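Local coordinates for putative hemoglobin-like oxygen-binding protein (Pseudoalteromonas haloplanktis, PDB 4UUR) that binds heme b as a group II truncated hemoglobin and probably binds or carries oxygen at the heme iron, at residues Tyr42-Thr47 with Met110-Lys115; Tyr55-Leu60 with Met97-Asp102. All blocks are in the same frame, centred on the assembly; numbering follows the deposited sequence.

Contact 1. Residues Tyr42-Thr47 with Met110-Lys115; sequences YDIMAT and MYCMNK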
loop_
_atom_site.group_PDB
_atom_site.type_symbol
_atom_site.label_atom_id
_atom_site.label_comp_id
_atom_site.label_asym_id
_atom_site.label_seq_id
_atom_site.Cartn_x
_atom_site.Cartn_y
_atom_site.Cartn_z
ATOM N N TYR A 42 -3.213 1.975 -6.959
ATOM C CA TYR A 42 -2.480 2.607 -8.050
ATOM C C TYR A 42 -3.433 3.199 -9.076
ATOM O O TYR A 42 -3.132 4.207 -9.712
ATOM C CB TYR A 42 -1.524 1.562 -8.679
ATOM C CG TYR A 42 -0.336 1.268 -7.748
ATOM C CD1 TYR A 42 0.562 2.279 -7.414
ATOM C CD2 TYR A 42 -0.153 0.034 -7.182
ATOM C CE1 TYR A 42 1.606 2.066 -6.515
ATOM C CE2 TYR A 42 0.913 -0.221 -6.320
ATOM C CZ TYR A 42 1.800 0.812 -5.977
ATOM O OH TYR A 42 2.858 0.614 -5.102
ATOM N N ASP A 43 -4.593 2.584 -9.245
ATOM C CA ASP A 43 -5.571 3.113 -10.173
ATOM C C ASP A 43 -5.992 4.517 -9.799
ATOM O O ASP A 43 -6.117 5.395 -10.657
ATOM C CB ASP A 43 -6.763 2.182 -10.214
ATOM C CG ASP A 43 -6.558 1.014 -11.205
ATOM O OD1 ASP A 43 -5.522 0.982 -11.919
ATOM O OD2 ASP A 43 -7.458 0.168 -11.278
ATOM N N ILE A 44 -6.161 4.726 -8.497
ATOM C CA ILE A 44 -6.566 5.999 -7.938
ATOM C C ILE A 44 -5.388 6.966 -7.921
ATOM O O ILE A 44 -5.548 8.144 -8.282
ATOM C CB ILE A 44 -7.103 5.810 -6.519
ATOM C CG1 ILE A 44 -8.484 5.149 -6.586
ATOM C CG2 ILE A 44 -7.127 7.122 -5.743
ATOM C CD1 ILE A 44 -8.962 4.615 -5.262
ATOM N N MET A 45 -4.212 6.468 -7.511
ATOM C CA MET A 45 -3.027 7.290 -7.460
ATOM C C MET A 45 -2.740 7.928 -8.807
ATOM O O MET A 45 -2.295 9.088 -8.860
ATOM C CB MET A 45 -1.795 6.463 -7.072
ATOM C CG MET A 45 -0.480 7.262 -7.033
ATOM S SD MET A 45 0.988 6.250 -6.840
ATOM C CE MET A 45 0.743 5.493 -5.222
ATOM N N ALA A 46 -2.940 7.140 -9.870
ATOM C CA ALA A 46 -2.565 7.519 -11.230
ATOM C C ALA A 46 -3.489 8.571 -11.890
ATOM O O ALA A 46 -3.194 9.082 -12.975
ATOM C CB ALA A 46 -2.462 6.277 -12.122
ATOM N N THR A 47 -4.585 8.907 -11.249
ATOM C CA THR A 47 -5.503 9.831 -11.848
ATOM C C THR A 47 -5.994 10.915 -10.953
ATOM O O THR A 47 -6.675 11.786 -11.395
ATOM C CB THR A 47 -6.712 9.071 -12.375
ATOM O OG1 THR A 47 -7.295 8.267 -11.318
ATOM C CG2 THR A 47 -6.268 8.210 -13.579
ATOM N N MET A 110 -1.574 8.040 2.086
ATOM C CA MET A 110 -2.743 7.649 2.902
ATOM C C MET A 110 -4.108 7.969 2.288
ATOM O O MET A 110 -5.022 7.153 2.322
ATOM C CB MET A 110 -2.652 8.188 4.306
ATOM C CG MET A 110 -1.694 7.378 5.157
ATOM S SD MET A 110 -1.933 5.583 5.075
ATOM C CE MET A 110 -3.537 5.484 5.881
ATOM N N TYR A 111 -4.229 9.137 1.696
ATOM C CA TYR A 111 -5.430 9.537 0.981
ATOM C C TYR A 111 -5.829 8.487 -0.062
ATOM O O TYR A 111 -6.974 8.073 -0.117
ATOM C CB TYR A 111 -5.167 10.912 0.360
ATOM C CG TYR A 111 -6.144 11.337 -0.683
ATOM C CD1 TYR A 111 -5.953 10.983 -1.999
ATOM C CD2 TYR A 111 -7.253 12.127 -0.356
ATOM C CE1 TYR A 111 -6.847 11.374 -2.986
ATOM C CE2 TYR A 111 -8.151 12.541 -1.334
ATOM C CZ TYR A 111 -7.934 12.172 -2.639
ATOM O OH TYR A 111 -8.805 12.541 -3.616
ATOM N N CYS A 112 -4.870 8.047 -0.879
ATOM C CA CYS A 112 -5.108 6.968 -1.825
ATOM C C CYS A 112 -5.498 5.676 -1.121
ATOM O O CYS A 112 -6.418 4.995 -1.575
ATOM C CB CYS A 112 -3.861 6.698 -2.659
ATOM S SG CYS A 112 -3.560 7.974 -3.879
ATOM N N MET A 113 -4.785 5.303 -0.049
ATOM C CA MET A 113 -5.079 3.993 0.599
ATOM C C MET A 113 -6.412 4.004 1.427
ATOM O O MET A 113 -7.166 3.008 1.452
ATOM C CB MET A 113 -3.898 3.525 1.439
ATOM C CG MET A 113 -4.129 2.212 2.147
ATOM S SD MET A 113 -4.475 0.917 0.951
ATOM C CE MET A 113 -2.795 0.607 0.331
ATOM N N ASN A 114 -6.710 5.133 2.074
ATOM C CA ASN A 114 -8.080 5.375 2.639
ATOM C C ASN A 114 -9.208 5.176 1.616
ATOM O O ASN A 114 -10.152 4.414 1.827
ATOM C CB ASN A 114 -8.172 6.779 3.257
ATOM C CG ASN A 114 -7.329 6.916 4.530
ATOM O OD1 ASN A 114 -7.069 5.949 5.240
ATOM N ND2 ASN A 114 -6.846 8.114 4.783
ATOM N N LYS A 115 -9.113 5.861 0.501
ATOM C CA LYS A 115 -10.100 5.688 -0.553
ATOM C C LYS A 115 -10.229 4.244 -1.033
ATOM O O LYS A 115 -11.358 3.769 -1.322
ATOM C CB LYS A 115 -9.753 6.579 -1.727
ATOM C CG LYS A 115 -9.983 8.056 -1.431
ATOM C CD LYS A 115 -9.744 8.900 -2.668
ATOM C CE LYS A 115 -11.039 9.457 -3.248
ATOM N NZ LYS A 115 -11.398 10.696 -2.487
#
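Cys112 presses its sulfur onto the turn of helix that carries Met45, with SG 3.7 Å from Met45 CA and 3.9 Å from Met45 CB. Beside it, the methyl CG2 of Ile44 also reaches this sulfur, at 4.1 Å between Ile44 CG2 and Cys112 SG. The second end of Ile44 meets the next turn of the partner helix, where its CD1 lies 4.1 Å from Lys115 CB. These contacts are apolar, no hydrogen bond crosses between the segments, and the two together bury 192 Å². The backbones are close at this point, Met45 CA lying 6.0 Å from Cys112 CA.

The branching of Ile44 explains its double role: CG2 stands anti to the backbone N, while the CG1 arm runs out extended (chi2 166°) to CD1. Lys115 contributes only the root of its side chain here. Its chain bends at chi3 and chi4, laying CD over one face of the Tyr111 ring, offset toward the rim, and NZ makes a weak hydrogen bond to Tyr111 OH. That hydroxyl is also hydrogen-bonded to Asp48 OD2, just past segment 42-47.

The contact joins helix 31-45 to helix 103-120 in the two-over-two helical sandwich of truncated hemoglobins. Asp43 ties the first helix to helix 63-76 by a salt bridge to Arg66, while Met110 and Met113 pack the second against Phe134 of helix 124-141.

Contact 2. Residues Tyr55-Leu60 with Met97-Asp102; sequences YDMHPL and MPFTID. With HEM (protoporphyrin IX containing Fe), chain C.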
loop_
_atom_site.group_PDB
_atom_site.type_symbol
_atom_site.label_atom_id
_atom_site.label_comp_id
_atom_site.label_asym_id
_atom_site.label_seq_id
_atom_site.Cartn_x
_atom_site.Cartn_y
_atom_site.Cartn_z
ATOM N N TYR A 55 2.468 10.153 -7.556
ATOM C CA TYR A 55 2.433 9.416 -8.778
ATOM C C TYR A 55 3.699 9.613 -9.631
ATOM O O TYR A 55 4.274 8.658 -10.177
ATOM C CB TYR A 55 1.208 9.835 -9.576
ATOM C CG TYR A 55 1.026 9.088 -10.886
ATOM C CD1 TYR A 55 1.181 7.694 -10.971
ATOM C CD2 TYR A 55 0.663 9.767 -12.041
ATOM C CE1 TYR A 55 0.994 7.025 -12.185
ATOM C CE2 TYR A 55 0.512 9.103 -13.251
ATOM C CZ TYR A 55 0.660 7.748 -13.309
ATOM O OH TYR A 55 0.468 7.132 -14.503
ATOM N N ASP A 56 4.115 10.851 -9.735
ATOM C CA ASP A 56 5.312 11.247 -10.481
ATOM C C ASP A 56 6.662 10.664 -9.934
ATOM O O ASP A 56 7.678 10.654 -10.610
ATOM C CB ASP A 56 5.362 12.780 -10.507
ATOM C CG ASP A 56 4.249 13.404 -11.402
ATOM O OD1 ASP A 56 3.597 12.644 -12.185
ATOM O OD2 ASP A 56 4.042 14.656 -11.316
ATOM N N MET A 57 6.683 10.155 -8.725
ATOM C CA MET A 57 7.849 9.458 -8.258
ATOM C C MET A 57 7.921 8.038 -8.863
ATOM O O MET A 57 8.944 7.330 -8.743
ATOM C CB MET A 57 7.793 9.344 -6.750
ATOM C CG MET A 57 7.681 10.650 -5.997
ATOM S SD MET A 57 7.559 10.259 -4.250
ATOM C CE MET A 57 9.264 9.914 -3.837
ATOM N N HIS A 58 6.856 7.618 -9.525
ATOM C CA HIS A 58 6.838 6.265 -10.069
ATOM C C HIS A 58 7.155 6.269 -11.569
ATOM O O HIS A 58 6.355 6.722 -12.352
ATOM C CB HIS A 58 5.474 5.625 -9.842
ATOM C CG HIS A 58 5.152 5.360 -8.401
ATOM N ND1 HIS A 58 4.767 6.357 -7.521
ATOM C CD2 HIS A 58 5.138 4.205 -7.698
ATOM C CE1 HIS A 58 4.535 5.817 -6.336
ATOM N NE2 HIS A 58 4.734 4.510 -6.426
ATOM N N PRO A 59 8.310 5.734 -11.970
ATOM C CA PRO A 59 8.599 5.590 -13.401
ATOM C C PRO A 59 7.633 4.593 -14.034
ATOM O O PRO A 59 7.341 3.549 -13.453
ATOM C CB PRO A 59 10.034 5.043 -13.429
ATOM C CG PRO A 59 10.503 5.058 -12.013
ATOM C CD PRO A 59 9.273 4.979 -11.164
ATOM N N LEU A 60 7.100 4.942 -15.194
ATOM C CA LEU A 60 6.061 4.143 -15.785
ATOM C C LEU A 60 6.711 3.079 -16.631
ATOM O O LEU A 60 7.899 3.168 -16.928
ATOM C CB LEU A 60 5.136 5.022 -16.609
ATOM C CG LEU A 60 4.524 6.189 -15.809
ATOM C CD1 LEU A 60 3.728 7.093 -16.743
ATOM C CD2 LEU A 60 3.626 5.669 -14.701
ATOM N N MET A 97 14.476 4.687 1.602
ATOM C CA MET A 97 15.528 5.699 1.857
ATOM C C MET A 97 16.122 6.354 0.596
ATOM O O MET A 97 16.644 7.476 0.696
ATOM C CB MET A 97 16.691 5.101 2.716
ATOM C CG MET A 97 16.507 5.199 4.255
ATOM S SD MET A 97 16.370 6.932 4.748
ATOM C CE MET A 97 15.069 6.887 5.967
ATOM N N PRO A 98 16.105 5.656 -0.574
ATOM C CA PRO A 98 16.522 6.342 -1.798
ATOM C C PRO A 98 15.674 7.559 -2.115
ATOM O O PRO A 98 16.161 8.423 -2.789
ATOM C CB PRO A 98 16.317 5.297 -2.894
ATOM C CG PRO A 98 16.495 4.010 -2.205
ATOM C CD PRO A 98 15.950 4.213 -0.806
ATOM N N PHE A 99 14.422 7.622 -1.630
ATOM C CA PHE A 99 13.509 8.729 -1.961
ATOM C C PHE A 99 13.453 9.764 -0.828
ATOM O O PHE A 99 13.781 9.502 0.346
ATOM C CB PHE A 99 12.091 8.206 -2.288
ATOM C CG PHE A 99 12.081 6.930 -3.098
ATOM C CD1 PHE A 99 12.405 6.942 -4.453
ATOM C CD2 PHE A 99 11.782 5.722 -2.518
ATOM C CE1 PHE A 99 12.396 5.774 -5.211
ATOM C CE2 PHE A 99 11.802 4.542 -3.242
ATOM C CZ PHE A 99 12.108 4.564 -4.596
ATOM N N THR A 100 13.041 10.962 -1.215
ATOM C CA THR A 100 12.719 12.019 -0.281
ATOM C C THR A 100 11.220 11.888 0.005
ATOM O O THR A 100 10.404 12.053 -0.877
ATOM C CB THR A 100 13.020 13.389 -0.919
ATOM O OG1 THR A 100 14.431 13.508 -1.177
ATOM C CG2 THR A 100 12.520 14.573 -0.036
ATOM N N ILE A 101 10.860 11.567 1.234
ATOM C CA ILE A 101 9.449 11.437 1.638
ATOM C C ILE A 101 9.129 12.361 2.812
ATOM O O ILE A 101 9.567 12.098 3.930
ATOM C CB ILE A 101 9.190 9.995 2.064
ATOM C CG1 ILE A 101 9.532 9.055 0.923
ATOM C CG2 ILE A 101 7.749 9.824 2.528
ATOM C CD1 ILE A 101 9.485 7.617 1.316
ATOM N N ASP A 102 8.366 13.423 2.557
ATOM C CA ASP A 102 7.859 14.324 3.615
ATOM C C ASP A 102 6.394 14.010 4.024
ATOM O O ASP A 102 5.766 13.097 3.484
ATOM C CB ASP A 102 7.968 15.805 3.169
ATOM C CG ASP A 102 7.220 16.071 1.891
ATOM O OD1 ASP A 102 6.395 15.207 1.518
ATOM O OD2 ASP A 102 7.475 17.099 1.221
HETATM C CHA HEM C . 8.103 1.150 -3.313
HETATM C CHB HEM C . 6.766 5.746 -2.421
HETATM C CHC HEM C . 4.766 4.207 1.728
HETATM C CHD HEM C . 5.273 -0.308 0.259
HETATM C C1A HEM C . 7.941 2.520 -3.414
HETATM C C2A HEM C . 8.431 3.306 -4.458
HETATM C C3A HEM C . 8.032 4.587 -4.214
HETATM C C4A HEM C . 7.306 4.619 -3.001
HETATM C CMA HEM C . 8.328 5.803 -5.083
HETATM C CAA HEM C . 9.254 2.863 -5.650
HETATM C CBA HEM C . 8.575 1.768 -6.472
HETATM C CGA HEM C . 8.880 1.789 -7.955
HETATM O O1A HEM C . 8.522 2.682 -8.752
HETATM O O2A HEM C . 9.487 0.805 -8.408
HETATM C C1B HEM C . 6.131 5.718 -1.168
HETATM C C2B HEM C . 5.780 6.877 -0.412
HETATM C C3B HEM C . 5.226 6.444 0.765
HETATM C C4B HEM C . 5.310 4.986 0.712
HETATM C CMB HEM C . 5.955 8.297 -0.923
HETATM C CAB HEM C . 4.664 7.061 2.008
HETATM C CBB HEM C . 4.783 8.324 2.257
HETATM C C1C HEM C . 4.625 2.826 1.676
HETATM C C2C HEM C . 3.911 2.018 2.575
HETATM C C3C HEM C . 4.090 0.724 2.151
HETATM C C4C HEM C . 4.872 0.772 0.972
HETATM C CMC HEM C . 3.159 2.529 3.796
HETATM C CAC HEM C . 3.548 -0.547 2.680
HETATM C CBC HEM C . 2.615 -0.584 3.625
HETATM C C1D HEM C . 6.126 -0.212 -0.796
HETATM C C2D HEM C . 6.681 -1.417 -1.408
HETATM C C3D HEM C . 7.456 -1.008 -2.389
HETATM C C4D HEM C . 7.391 0.445 -2.370
HETATM C CMD HEM C . 6.473 -2.859 -1.036
HETATM C CAD HEM C . 8.305 -1.885 -3.293
HETATM C CBD HEM C . 9.700 -1.878 -2.661
HETATM C CGD HEM C . 10.718 -2.786 -3.359
HETATM O O1D HEM C . 10.477 -3.347 -4.439
HETATM O O2D HEM C . 11.847 -3.001 -2.872
HETATM N NA HEM C . 7.212 3.342 -2.547
HETATM N NB HEM C . 5.823 4.654 -0.454
HETATM N NC HEM C . 5.159 2.059 0.716
HETATM N ND HEM C . 6.526 0.871 -1.424
HETATM FE FE HEM C . 6.203 2.665 -0.957
HETATM O O HOH W 1 4.402 2.592 -2.206
#
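The rim of the heme pocket is bridged here by Met57 and Phe99, which come from the distal and proximal sides of the porphyrin. Met57 CE lies 3.6 Å from Phe99 CB and 3.8 Å from Thr100 O. The methionine reaches this point by passing the heme edge: its CB is 4.0 Å from the heme methyl CMA, and its SD lies near CMB. The bend at chi3 (79°) turns the terminal methyl toward Phe99, which it approaches obliquely.

Phe99 sets its ring over the same methyl, with CMA 3.9 Å above the plane at the ring centre, and its CZ is 3.5 Å from CAA of a propionate arm. Ile101 adds a proximal contact through CG2, 3.3 Å from the vinyl carbon CBB. On the distal side His58 turns one ring face to CMA, and Pro59 CD approaches propionate oxygen O1A at 3.4 Å. The iron carries a water at 2.2 Å from FE on this side and His96 as its axial protein ligand.

Segment 55-60 starts in helix 52-56 and runs on into a loop, and segment 97-102 links helix 92-95 to helix 103-120, which Asp102 N-caps through OD1 to Leu105 N.

Contact 1 reaches contact 2 through segment 42-47, although their centres are 15 Å apart. Met45 SD packs 3.6 Å from His58 CE1, and Tyr42 CE1 lies 4.0 Å from His58 NE2, so residues of segment 42-47 back the ring of His58, which lies on the water side of the heme. The hydrogen bond from His58 ND1 to Leu54 O helps fix that ring. A second junction is Ala46 CB against Tyr55 CE1, at 3.5 Å. Contact 1 is second shell to the cofactor, with the Met45 side chain about 7 Å from the heme at nearest atoms, whereas contact 2 touches it directly. In sequence, contact 2 is nested within the loop closed by contact 1.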